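Local coordinates for protein 1,4-dihydroxy-6-naphtoate synthase (Archaeoglobus fulgidus, PDB 1ZBM) that probably catalyses conversion of cyclic dehypoxanthine futalosine into 1,4-dihydroxy-6-naphthoate and dihydroxyacetone in menaquinone biosynthesis, at residues I78-A83 with T246-P250; I47-N51 with T62-A68; Y27-K33 with E217-Y221. All blocks are in the same frame, centred on the assembly; numbering follows the deposited sequence.

Interaction 1: residues I78-A83 with T246-P250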
ATOM      1  N   ILE A  78      10.696  -9.746  -1.419  1.00 15.13           N
ATOM      2  CA  ILE A  78       9.610  -9.175  -2.196  1.00 14.16           C
ATOM      3  C   ILE A  78       9.063 -10.144  -3.225  1.00 14.70           C
ATOM      4  O   ILE A  78       9.814 -10.736  -3.998  1.00 14.05           O
ATOM      5  CB  ILE A  78      10.050  -7.903  -2.923  1.00 14.17           C
ATOM      6  CG1 ILE A  78      10.684  -6.929  -1.922  1.00 15.46           C
ATOM      7  CG2 ILE A  78       8.838  -7.246  -3.574  1.00 12.28           C
ATOM      8  CD1 ILE A  78      11.515  -5.836  -2.574  1.00 15.90           C
ATOM      9  N   LEU A  79       7.745 -10.321  -3.226  1.00 12.59           N
ATOM     10  CA  LEU A  79       7.111 -11.220  -4.194  1.00 14.34           C
ATOM     11  C   LEU A  79       6.904 -10.445  -5.499  1.00 13.50           C
ATOM     12  O   LEU A  79       6.509  -9.284  -5.479  1.00 13.52           O
ATOM     13  CB  LEU A  79       5.782 -11.712  -3.634  1.00 15.70           C
ATOM     14  CG  LEU A  79       5.193 -12.925  -4.329  1.00 20.04           C
ATOM     15  CD1 LEU A  79       6.027 -14.180  -4.032  1.00 17.76           C
ATOM     16  CD2 LEU A  79       3.758 -13.108  -3.817  1.00 23.07           C
ATOM     17  N   SER A  80       7.159 -11.073  -6.635  1.00 13.99           N
ATOM     18  CA  SER A  80       7.018 -10.359  -7.903  1.00 15.47           C
ATOM     19  C   SER A  80       5.624  -9.783  -8.159  1.00 15.50           C
ATOM     20  O   SER A  80       5.492  -8.798  -8.872  1.00 17.54           O
ATOM     21  CB  SER A  80       7.427 -11.266  -9.058  1.00 16.39           C
ATOM     22  OG  SER A  80       8.772 -11.727  -8.867  1.00 19.46           O
ATOM     23  N   ALA A  81       4.598 -10.376  -7.552  1.00 16.00           N
ATOM     24  CA  ALA A  81       3.226  -9.922  -7.733  1.00 16.25           C
ATOM     25  C   ALA A  81       2.569  -9.437  -6.443  1.00 16.79           C
ATOM     26  O   ALA A  81       2.810  -9.981  -5.360  1.00 16.41           O
ATOM     27  CB  ALA A  81       2.391 -11.047  -8.334  1.00 17.22           C
ATOM     28  N   GLY A  82       1.719  -8.420  -6.571  1.00 15.27           N
ATOM     29  CA  GLY A  82       1.019  -7.893  -5.417  1.00 15.26           C
ATOM     30  C   GLY A  82       1.377  -6.473  -5.047  1.00 15.49           C
ATOM     31  O   GLY A  82       0.653  -5.840  -4.280  1.00 15.00           O
ATOM     32  N   ALA A  83       2.479  -5.960  -5.583  1.00 14.97           N
ATOM     33  CA  ALA A  83       2.898  -4.596  -5.257  1.00 15.31           C
ATOM     34  C   ALA A  83       1.928  -3.530  -5.763  1.00 14.00           C
ATOM     35  O   ALA A  83       1.237  -3.729  -6.757  1.00 15.39           O
ATOM     36  CB  ALA A  83       4.301  -4.331  -5.828  1.00 14.23           C
ATOM     37  N   THR A 246       1.527  -4.551 -10.590  1.00  9.92           N
ATOM     38  CA  THR A 246       1.062  -5.491  -9.582  1.00  9.01           C
ATOM     39  C   THR A 246       1.201  -6.915 -10.111  1.00 11.55           C
ATOM     40  O   THR A 246       1.534  -7.835  -9.363  1.00  9.17           O
ATOM     41  CB  THR A 246      -0.423  -5.237  -9.231  1.00  9.76           C
ATOM     42  OG1 THR A 246      -0.674  -3.825  -9.214  1.00  8.55           O
ATOM     43  CG2 THR A 246      -0.765  -5.815  -7.851  1.00  9.51           C
ATOM     44  N   TYR A 247       0.959  -7.101 -11.406  1.00 10.03           N
ATOM     45  CA  TYR A 247       1.062  -8.434 -11.978  1.00 12.01           C
ATOM     46  C   TYR A 247       2.496  -8.948 -11.964  1.00 13.41           C
ATOM     47  O   TYR A 247       2.730 -10.126 -11.701  1.00 12.24           O
ATOM     48  CB  TYR A 247       0.529  -8.460 -13.408  1.00 14.24           C
ATOM     49  CG  TYR A 247       0.485  -9.853 -13.993  1.00 16.24           C
ATOM     50  CD1 TYR A 247      -0.552 -10.733 -13.678  1.00 17.34           C
ATOM     51  CD2 TYR A 247       1.486 -10.298 -14.856  1.00 17.09           C
ATOM     52  CE1 TYR A 247      -0.593 -12.019 -14.216  1.00 17.47           C
ATOM     53  CE2 TYR A 247       1.457 -11.578 -15.394  1.00 20.69           C
ATOM     54  CZ  TYR A 247       0.413 -12.434 -15.074  1.00 19.85           C
ATOM     55  OH  TYR A 247       0.381 -13.683 -15.636  1.00 20.75           O
ATOM     56  N   ASN A 248       3.447  -8.059 -12.249  1.00 13.04           N
ATOM     57  CA  ASN A 248       4.872  -8.404 -12.269  1.00 14.28           C
ATOM     58  C   ASN A 248       5.706  -7.130 -12.085  1.00 14.93           C
ATOM     59  O   ASN A 248       5.650  -6.219 -12.912  1.00 13.93           O
ATOM     60  CB  ASN A 248       5.228  -9.067 -13.609  1.00 13.21           C
ATOM     61  CG  ASN A 248       6.636  -9.633 -13.629  1.00 13.20           C
ATOM     62  OD1 ASN A 248       7.000 -10.429 -12.769  1.00 15.57           O
ATOM     63  ND2 ASN A 248       7.430  -9.236 -14.615  1.00 14.83           N
HETATM   64  N   MSE A 249       6.483  -7.062 -11.012  1.00 13.46           N
HETATM   65  CA  MSE A 249       7.296  -5.872 -10.771  1.00 16.57           C
HETATM   66  C   MSE A 249       8.371  -5.721 -11.852  1.00 14.22           C
HETATM   67  O   MSE A 249       9.278  -6.539 -11.948  1.00 13.29           O
HETATM   68  CB  MSE A 249       7.953  -5.954  -9.394  1.00 19.73           C
HETATM   69  CG  MSE A 249       8.496  -4.638  -8.881  1.00 24.95           C
HETATM   70 SE   MSE A 249       9.327  -4.869  -7.151  1.00 37.85          SE
HETATM   71  CE  MSE A 249       7.714  -4.914  -6.077  1.00 29.10           C
ATOM     72  N   PRO A 250       8.281  -4.668 -12.685  1.00 14.42           N
ATOM     73  CA  PRO A 250       9.274  -4.462 -13.748  1.00 11.95           C
ATOM     74  C   PRO A 250      10.609  -3.965 -13.207  1.00 14.25           C
ATOM     75  O   PRO A 250      10.708  -3.592 -12.034  1.00 15.30           O
ATOM     76  CB  PRO A 250       8.594  -3.444 -14.654  1.00 13.27           C
ATOM     77  CG  PRO A 250       7.837  -2.588 -13.673  1.00 12.23           C
ATOM     78  CD  PRO A 250       7.222  -3.640 -12.741  1.00 12.73           C
TER
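The contact of Ser80, Gly82 and Ala83 with Thr246 and Met249 lies at an irregular part of the edge strand 76-86. The chain leaving helix 244-247 on its way to helix 251-265 docks there. Two backbone bonds clasp it, one in each direction. Gly82 N donates to Thr246 O at 2.9 Å, with an angle of 160° at the hydrogen, in the carbonyl plane and on a lone pair of that oxygen. Met249 N donates to Ser80 O at 2.9 Å, in plane too but more bent, at 144°. Ala81 fits between these bonds, its CB 3.5 Å from Tyr247 O. Gly82 has a positive phi, at which a side chain would jam against the preceding carbonyl oxygen. Thr246 lays CB and CG2 on Ala83 O. Its OG1 accepts a bond from Asn243 N, and its one proton could go to Tyr241 O or to Ala83 O. Met249, a selenomethionine, closes the other end. Its chain runs out straight, then bends at the selenium (chi3 -79°). The bend tucks CE between two apolar groups, Ile78 CG2 at 3.6 Å and Ala83 CB at 3.5 Å, the latter rather tight. Ile78 meets it nearly at a right angle. Arg205 of helix 194-213 holds the same turn through Tyr247 O. The arrangement ties the end of helix 244-247 and the loop after it to the border strand of a mixed five-stranded sheet, in a chain with two such sheets. This build is consistent with the type 2 periplasmic-binding-protein fold.

Interaction 2: residues I47-N51 with T62-A68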
ATOM      1  N   ILE A  47      -2.875  -2.092   7.165  1.00 13.22           N
ATOM      2  CA  ILE A  47      -1.497  -2.097   6.674  1.00 13.75           C
ATOM      3  C   ILE A  47      -0.450  -1.794   7.758  1.00 14.49           C
ATOM      4  O   ILE A  47       0.622  -2.405   7.782  1.00 12.19           O
ATOM      5  CB  ILE A  47      -1.335  -1.085   5.500  1.00 12.99           C
ATOM      6  CG1 ILE A  47       0.052  -1.195   4.901  1.00 15.39           C
ATOM      7  CG2 ILE A  47      -1.600   0.328   5.981  1.00 12.48           C
ATOM      8  CD1 ILE A  47       0.298  -2.527   4.217  1.00 18.48           C
ATOM      9  N   GLU A  48      -0.744  -0.867   8.666  1.00 15.72           N
ATOM     10  CA  GLU A  48       0.241  -0.569   9.694  1.00 16.14           C
ATOM     11  C   GLU A  48       0.338  -1.755  10.654  1.00 15.95           C
ATOM     12  O   GLU A  48       1.416  -2.060  11.156  1.00 15.61           O
ATOM     13  CB  GLU A  48      -0.117   0.721  10.435  1.00 17.21           C
ATOM     14  CG  GLU A  48       0.981   1.230  11.377  1.00 19.58           C
ATOM     15  CD  GLU A  48       2.343   1.401  10.704  1.00 20.96           C
ATOM     16  OE1 GLU A  48       2.449   1.237   9.466  1.00 22.21           O
ATOM     17  OE2 GLU A  48       3.321   1.712  11.423  1.00 20.40           O
ATOM     18  N   THR A  49      -0.783  -2.435  10.888  1.00 16.35           N
ATOM     19  CA  THR A  49      -0.791  -3.607  11.769  1.00 15.41           C
ATOM     20  C   THR A  49       0.099  -4.709  11.175  1.00 15.49           C
ATOM     21  O   THR A  49       0.828  -5.396  11.902  1.00 16.39           O
ATOM     22  CB  THR A  49      -2.225  -4.164  11.953  1.00 16.07           C
ATOM     23  OG1 THR A  49      -3.045  -3.176  12.590  1.00 15.10           O
ATOM     24  CG2 THR A  49      -2.214  -5.438  12.808  1.00 15.36           C
ATOM     25  N   LEU A  50       0.043  -4.868   9.852  1.00 13.07           N
ATOM     26  CA  LEU A  50       0.855  -5.873   9.169  1.00 12.83           C
ATOM     27  C   LEU A  50       2.338  -5.470   9.125  1.00 10.65           C
ATOM     28  O   LEU A  50       3.221  -6.323   9.200  1.00 11.27           O
ATOM     29  CB  LEU A  50       0.338  -6.122   7.737  1.00 11.33           C
ATOM     30  CG  LEU A  50      -1.114  -6.582   7.554  1.00 10.34           C
ATOM     31  CD1 LEU A  50      -1.354  -7.034   6.105  1.00 10.33           C
ATOM     32  CD2 LEU A  50      -1.399  -7.734   8.506  1.00 11.04           C
ATOM     33  N   ASN A  51       2.614  -4.177   9.000  1.00 11.81           N
ATOM     34  CA  ASN A  51       3.999  -3.717   8.968  1.00 13.23           C
ATOM     35  C   ASN A  51       4.649  -4.038  10.304  1.00 12.52           C
ATOM     36  O   ASN A  51       5.804  -4.426  10.347  1.00 12.27           O
ATOM     37  CB  ASN A  51       4.089  -2.210   8.722  1.00 10.41           C
ATOM     38  CG  ASN A  51       3.778  -1.831   7.292  1.00 10.93           C
ATOM     39  OD1 ASN A  51       3.965  -2.633   6.376  1.00 10.74           O
ATOM     40  ND2 ASN A  51       3.324  -0.598   7.087  1.00  7.13           N
ATOM     41  N   THR A  62       2.494 -11.724   3.527  1.00 14.37           N
ATOM     42  CA  THR A  62       1.789 -10.554   4.026  1.00 15.70           C
ATOM     43  C   THR A  62       2.020  -9.305   3.194  1.00 14.90           C
ATOM     44  O   THR A  62       3.110  -9.110   2.663  1.00 17.88           O
ATOM     45  CB  THR A  62       2.205 -10.230   5.483  1.00 14.51           C
ATOM     46  OG1 THR A  62       1.554  -9.027   5.913  1.00 15.39           O
ATOM     47  CG2 THR A  62       3.705 -10.027   5.577  1.00 12.44           C
ATOM     48  N   ALA A  63       0.997  -8.464   3.061  1.00 15.41           N
ATOM     49  CA  ALA A  63       1.172  -7.212   2.329  1.00 16.68           C
ATOM     50  C   ALA A  63       2.047  -6.406   3.281  1.00 16.76           C
ATOM     51  O   ALA A  63       2.114  -6.716   4.471  1.00 17.04           O
ATOM     52  CB  ALA A  63      -0.170  -6.512   2.125  1.00 15.11           C
ATOM     53  N   ILE A  64       2.717  -5.382   2.774  1.00 19.18           N
ATOM     54  CA  ILE A  64       3.582  -4.570   3.622  1.00 20.03           C
ATOM     55  C   ILE A  64       4.145  -3.383   2.855  1.00 19.53           C
ATOM     56  O   ILE A  64       4.551  -3.515   1.703  1.00 22.04           O
ATOM     57  CB  ILE A  64       4.762  -5.397   4.167  1.00 20.82           C
ATOM     58  CG1 ILE A  64       5.562  -4.568   5.170  1.00 24.46           C
ATOM     59  CG2 ILE A  64       5.684  -5.803   3.029  1.00 21.96           C
ATOM     60  CD1 ILE A  64       6.709  -5.318   5.793  1.00 28.48           C
ATOM     61  N   SER A  65       4.182  -2.229   3.513  1.00 17.47           N
ATOM     62  CA  SER A  65       4.698  -0.998   2.920  1.00 14.06           C
ATOM     63  C   SER A  65       6.146  -1.162   2.472  1.00 12.69           C
ATOM     64  O   SER A  65       6.918  -1.860   3.125  1.00 11.65           O
ATOM     65  CB  SER A  65       4.613   0.139   3.943  1.00 11.38           C
ATOM     66  OG  SER A  65       3.272   0.407   4.302  1.00  7.37           O
ATOM     67  N   ALA A  66       6.525  -0.528   1.365  1.00 11.95           N
ATOM     68  CA  ALA A  66       7.910  -0.647   0.913  1.00 14.56           C
ATOM     69  C   ALA A  66       8.829  -0.172   2.045  1.00 13.63           C
ATOM     70  O   ALA A  66       9.852  -0.794   2.324  1.00 16.40           O
ATOM     71  CB  ALA A  66       8.147   0.186  -0.351  1.00 12.87           C
ATOM     72  N   HIS A  67       8.458   0.928   2.691  1.00 13.26           N
ATOM     73  CA  HIS A  67       9.227   1.472   3.805  1.00 12.25           C
ATOM     74  C   HIS A  67       9.555   0.362   4.816  1.00 12.57           C
ATOM     75  O   HIS A  67      10.719   0.037   5.050  1.00 12.79           O
ATOM     76  CB  HIS A  67       8.414   2.571   4.488  1.00 13.34           C
ATOM     77  CG  HIS A  67       9.078   3.167   5.693  1.00 14.49           C
ATOM     78  ND1 HIS A  67       8.423   4.032   6.544  1.00 14.24           N
ATOM     79  CD2 HIS A  67      10.333   3.035   6.187  1.00 15.70           C
ATOM     80  CE1 HIS A  67       9.245   4.407   7.510  1.00 15.01           C
ATOM     81  NE2 HIS A  67      10.411   3.815   7.317  1.00 16.32           N
ATOM     82  N   ALA A  68       8.509  -0.212   5.401  1.00 11.64           N
ATOM     83  CA  ALA A  68       8.644  -1.271   6.386  1.00 12.95           C
ATOM     84  C   ALA A  68       9.544  -2.407   5.906  1.00 15.50           C
ATOM     85  O   ALA A  68      10.372  -2.916   6.665  1.00 17.17           O
ATOM     86  CB  ALA A  68       7.272  -1.809   6.753  1.00 13.40           C
TER
HETATM   87  O   HOH W   1       2.481  -9.193   8.595  1.00 10.77           O
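Asn51 of helix 47-53 reaches across to Ser65 and Ala68, where strand 61-65 gives way to helix 66-69. Its CB lies 3.8 Å from Ala68 CB. The carboxamide then swings to the side of the backbone N (chi1 -74°), and CG also rests on the Ala68 methyl. OD1 accepts a bond from Ser65 N, although its exact place is less sure. ND2 uses both hydrogens. One goes to Ser65 OG at 3.0 Å, nearly straight at 164°. The other goes to Glu48 OE1 at 3.1 Å, on the syn side but tilted out of the carboxylate plane. Both acceptors lie close to the amide plane. Glu48 is itself held by Tyr112 N through OE2. Nearby, Ile47 sets CG1 against Ser65 OG at 3.6 Å. Leu50 lays CB and CD1 along Thr62 OG1, CD1 at 3.5 Å. A water donates to both Leu50 O and Thr62 OG1, and that hydroxyl in turn donates to Ala63 O. Two acceptors at ND2 settle which way round the buried amide sits, and the less certain bond at OD1 agrees. This is likely to steady Ser65 beside Thr114, a predicted substrate-binding residue.

Interaction 3: residues Y27-K33 with E217-Y221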
ATOM      1  N   TYR A  27      -9.945 -10.890  -4.922  1.00 19.52           N
ATOM      2  CA  TYR A  27     -11.271 -11.448  -5.167  1.00 20.93           C
ATOM      3  C   TYR A  27     -11.279 -12.870  -5.725  1.00 21.41           C
ATOM      4  O   TYR A  27     -11.938 -13.751  -5.175  1.00 21.87           O
ATOM      5  CB  TYR A  27     -12.074 -10.544  -6.108  1.00 21.13           C
ATOM      6  CG  TYR A  27     -13.336 -11.205  -6.600  1.00 22.92           C
ATOM      7  CD1 TYR A  27     -13.376 -11.849  -7.839  1.00 22.06           C
ATOM      8  CD2 TYR A  27     -14.471 -11.263  -5.791  1.00 23.71           C
ATOM      9  CE1 TYR A  27     -14.513 -12.535  -8.252  1.00 23.39           C
ATOM     10  CE2 TYR A  27     -15.608 -11.947  -6.198  1.00 24.65           C
ATOM     11  CZ  TYR A  27     -15.623 -12.580  -7.426  1.00 23.80           C
ATOM     12  OH  TYR A  27     -16.758 -13.254  -7.818  1.00 27.41           O
ATOM     13  N   ALA A  28     -10.561 -13.091  -6.819  1.00 21.26           N
ATOM     14  CA  ALA A  28     -10.523 -14.410  -7.437  1.00 24.12           C
ATOM     15  C   ALA A  28     -10.048 -15.487  -6.465  1.00 26.38           C
ATOM     16  O   ALA A  28     -10.568 -16.606  -6.461  1.00 25.64           O
ATOM     17  CB  ALA A  28      -9.614 -14.389  -8.674  1.00 22.72           C
HETATM   18  N   MSE A  29      -9.058 -15.147  -5.644  1.00 27.42           N
HETATM   19  CA  MSE A  29      -8.514 -16.106  -4.692  1.00 28.11           C
HETATM   20  C   MSE A  29      -9.444 -16.340  -3.503  1.00 27.76           C
HETATM   21  O   MSE A  29      -9.606 -17.473  -3.052  1.00 29.21           O
HETATM   22  CB  MSE A  29      -7.144 -15.638  -4.197  1.00 29.94           C
HETATM   23  CG  MSE A  29      -6.335 -16.721  -3.494  1.00 31.70           C
HETATM   24 SE   MSE A  29      -4.617 -16.065  -2.840  1.00 37.31          SE
HETATM   25  CE  MSE A  29      -3.615 -16.134  -4.501  1.00 37.49           C
ATOM     26  N   THR A  30     -10.062 -15.273  -3.008  1.00 26.37           N
ATOM     27  CA  THR A  30     -10.971 -15.376  -1.877  1.00 26.79           C
ATOM     28  C   THR A  30     -12.301 -16.061  -2.230  1.00 27.95           C
ATOM     29  O   THR A  30     -13.101 -16.370  -1.342  1.00 27.47           O
ATOM     30  CB  THR A  30     -11.269 -13.985  -1.277  1.00 26.65           C
ATOM     31  OG1 THR A  30     -11.684 -13.090  -2.318  1.00 27.39           O
ATOM     32  CG2 THR A  30     -10.032 -13.419  -0.592  1.00 28.85           C
ATOM     33  N   HIS A  31     -12.543 -16.300  -3.517  1.00 27.59           N
ATOM     34  CA  HIS A  31     -13.782 -16.956  -3.926  1.00 29.01           C
ATOM     35  C   HIS A  31     -13.571 -18.277  -4.645  1.00 28.90           C
ATOM     36  O   HIS A  31     -14.338 -18.630  -5.537  1.00 29.02           O
ATOM     37  CB  HIS A  31     -14.623 -16.028  -4.806  1.00 28.89           C
ATOM     38  CG  HIS A  31     -15.287 -14.922  -4.051  1.00 28.51           C
ATOM     39  ND1 HIS A  31     -14.574 -13.940  -3.395  1.00 29.25           N
ATOM     40  CD2 HIS A  31     -16.593 -14.652  -3.826  1.00 28.63           C
ATOM     41  CE1 HIS A  31     -15.417 -13.114  -2.797  1.00 30.46           C
ATOM     42  NE2 HIS A  31     -16.648 -13.525  -3.044  1.00 29.53           N
ATOM     43  N   GLY A  32     -12.533 -19.002  -4.245  1.00 28.98           N
ATOM     44  CA  GLY A  32     -12.252 -20.293  -4.841  1.00 29.23           C
ATOM     45  C   GLY A  32     -12.208 -20.304  -6.354  1.00 29.62           C
ATOM     46  O   GLY A  32     -12.392 -21.355  -6.968  1.00 29.63           O
ATOM     47  N   LYS A  33     -11.958 -19.143  -6.955  1.00 30.49           N
ATOM     48  CA  LYS A  33     -11.887 -19.024  -8.408  1.00 30.61           C
ATOM     49  C   LYS A  33     -10.482 -19.349  -8.909  1.00 30.96           C
ATOM     50  O   LYS A  33     -10.244 -19.402 -10.116  1.00 32.18           O
ATOM     51  CB  LYS A  33     -12.273 -17.605  -8.839  1.00 30.24           C
ATOM     52  CG  LYS A  33     -13.676 -17.171  -8.425  1.00 31.34           C
ATOM     53  CD  LYS A  33     -14.754 -17.744  -9.334  1.00 32.84           C
ATOM     54  CE  LYS A  33     -14.697 -17.107 -10.722  1.00 34.23           C
ATOM     55  NZ  LYS A  33     -15.618 -17.744 -11.719  1.00 32.51           N
ATOM     56  N   GLU A 217     -17.105  -7.512 -11.644  1.00 26.49           N
ATOM     57  CA  GLU A 217     -17.345  -8.606 -10.730  1.00 27.06           C
ATOM     58  C   GLU A 217     -16.443  -8.463  -9.497  1.00 26.92           C
ATOM     59  O   GLU A 217     -16.923  -8.436  -8.362  1.00 26.88           O
ATOM     60  CB  GLU A 217     -17.074  -9.940 -11.421  1.00 28.57           C
ATOM     61  CG  GLU A 217     -17.570 -11.142 -10.635  1.00 29.38           C
ATOM     62  CD  GLU A 217     -17.066 -12.451 -11.200  1.00 30.59           C
ATOM     63  OE1 GLU A 217     -16.977 -12.568 -12.439  1.00 30.32           O
ATOM     64  OE2 GLU A 217     -16.776 -13.374 -10.404  1.00 30.95           O
ATOM     65  N   ALA A 218     -15.134  -8.363  -9.718  1.00 25.59           N
ATOM     66  CA  ALA A 218     -14.189  -8.229  -8.613  1.00 23.69           C
ATOM     67  C   ALA A 218     -14.458  -6.990  -7.751  1.00 22.97           C
ATOM     68  O   ALA A 218     -14.339  -7.037  -6.527  1.00 22.60           O
ATOM     69  CB  ALA A 218     -12.759  -8.198  -9.147  1.00 22.35           C
ATOM     70  N   ILE A 219     -14.834  -5.889  -8.387  1.00 22.46           N
ATOM     71  CA  ILE A 219     -15.107  -4.650  -7.673  1.00 23.11           C
ATOM     72  C   ILE A 219     -16.375  -4.756  -6.828  1.00 24.23           C
ATOM     73  O   ILE A 219     -16.509  -4.088  -5.803  1.00 25.60           O
ATOM     74  CB  ILE A 219     -15.259  -3.480  -8.672  1.00 25.44           C
ATOM     75  CG1 ILE A 219     -14.519  -2.244  -8.154  1.00 25.74           C
ATOM     76  CG2 ILE A 219     -16.743  -3.168  -8.919  1.00 23.94           C
ATOM     77  CD1 ILE A 219     -15.028  -1.713  -6.856  1.00 27.84           C
ATOM     78  N   GLU A 220     -17.309  -5.595  -7.262  1.00 25.64           N
ATOM     79  CA  GLU A 220     -18.573  -5.778  -6.549  1.00 26.67           C
ATOM     80  C   GLU A 220     -18.333  -6.229  -5.112  1.00 26.86           C
ATOM     81  O   GLU A 220     -18.885  -5.665  -4.171  1.00 26.61           O
ATOM     82  CB  GLU A 220     -19.438  -6.817  -7.263  1.00 29.50           C
ATOM     83  CG  GLU A 220     -20.853  -6.921  -6.707  1.00 34.37           C
ATOM     84  CD  GLU A 220     -21.619  -5.623  -6.859  1.00 38.00           C
ATOM     85  OE1 GLU A 220     -21.653  -5.075  -7.991  1.00 38.10           O
ATOM     86  OE2 GLU A 220     -22.188  -5.137  -5.848  1.00 41.41           O
ATOM     87  N   TYR A 221     -17.518  -7.262  -4.952  1.00 26.01           N
ATOM     88  CA  TYR A 221     -17.208  -7.767  -3.627  1.00 24.48           C
ATOM     89  C   TYR A 221     -16.355  -6.745  -2.869  1.00 24.02           C
ATOM     90  O   TYR A 221     -16.563  -6.507  -1.681  1.00 24.71           O
ATOM     91  CB  TYR A 221     -16.449  -9.083  -3.737  1.00 25.48           C
ATOM     92  CG  TYR A 221     -15.898  -9.577  -2.422  1.00 26.48           C
ATOM     93  CD1 TYR A 221     -16.737 -10.140  -1.460  1.00 27.76           C
ATOM     94  CD2 TYR A 221     -14.540  -9.461  -2.129  1.00 26.02           C
ATOM     95  CE1 TYR A 221     -16.240 -10.577  -0.236  1.00 29.07           C
ATOM     96  CE2 TYR A 221     -14.027  -9.895  -0.908  1.00 27.14           C
ATOM     97  CZ  TYR A 221     -14.882 -10.450   0.035  1.00 28.69           C
ATOM     98  OH  TYR A 221     -14.396 -10.875   1.249  1.00 28.85           O
TER
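The Tyr27 ring has the backbone of Ala218 over one face, and its own CE2 stands over the centre of the His31 ring. Ala218 CA makes a CH-pi contact, 4.0 Å from the Tyr27 ring centroid and offset toward the rim. His31 in turn points an edge at Tyr221. Its CE1 sits above the middle of the Tyr221 ring, 3.5 Å from Tyr221 CD1. The centroids of the two rings are 4.6 Å apart and their planes are turned by 78°, a T-shaped pair with Tyr221 giving the face. The other in-plane neighbour at the His31 edge is Thr30 OG1. Tyr221 CB packs obliquely against the Tyr27 ring, 3.6 Å from Tyr27 CD2. Helix 20-30 belongs to the beta-alpha-beta unit that joins the parallel strands 11-16 and 39-44, and its C-terminal end meets helix 215-222 here, away from the predicted active site. Beyond the helix the chain turns through Gly32, whose positive phi favours glycine, and Lys33 N bonds back to Ala28 O. At the far end of the Tyr27 ring, OH donates to Glu217 OE2 at 2.6 Å, on the anti lone pair. The extended Glu217 chain, with CG anti to its N (chi1 -168°), brings the carboxylate there with its plane almost perpendicular to the ring. With an alanine at Tyr27, Glu217 would probably lose this donor, and a gap would open between Ala218 and the face of His31. Lys33 NZ lies 4.7 Å from Glu217 OE2; the charged atoms are not in contact, but the lysine's charge may favour the carboxylate. The Tyr221 hydroxyl is hydrogen-bonded to Lys224 NZ.

Interactions 1 and 2 reach the same sheet at different depths. Interaction 2 is buried at strand 61-65, inside the sheet and near the predicted substrate and proton-acceptor residues. Interaction 1 is partly buried at the outermost strand 76-86. Their centres lie about 15 Å apart and they do not touch. Interaction 3 lies farther out, about 19 Å from the chain centre, and joins two helices away from those sites. The chemistry follows the place. Interaction 2 relies on a side-chain amide network, interaction 1 on backbone bonds and the selenomethionine tail, and interaction 3 on aromatic rings and one tyrosine-carboxylate bond. Helix 194-213 borders both 1 and 3.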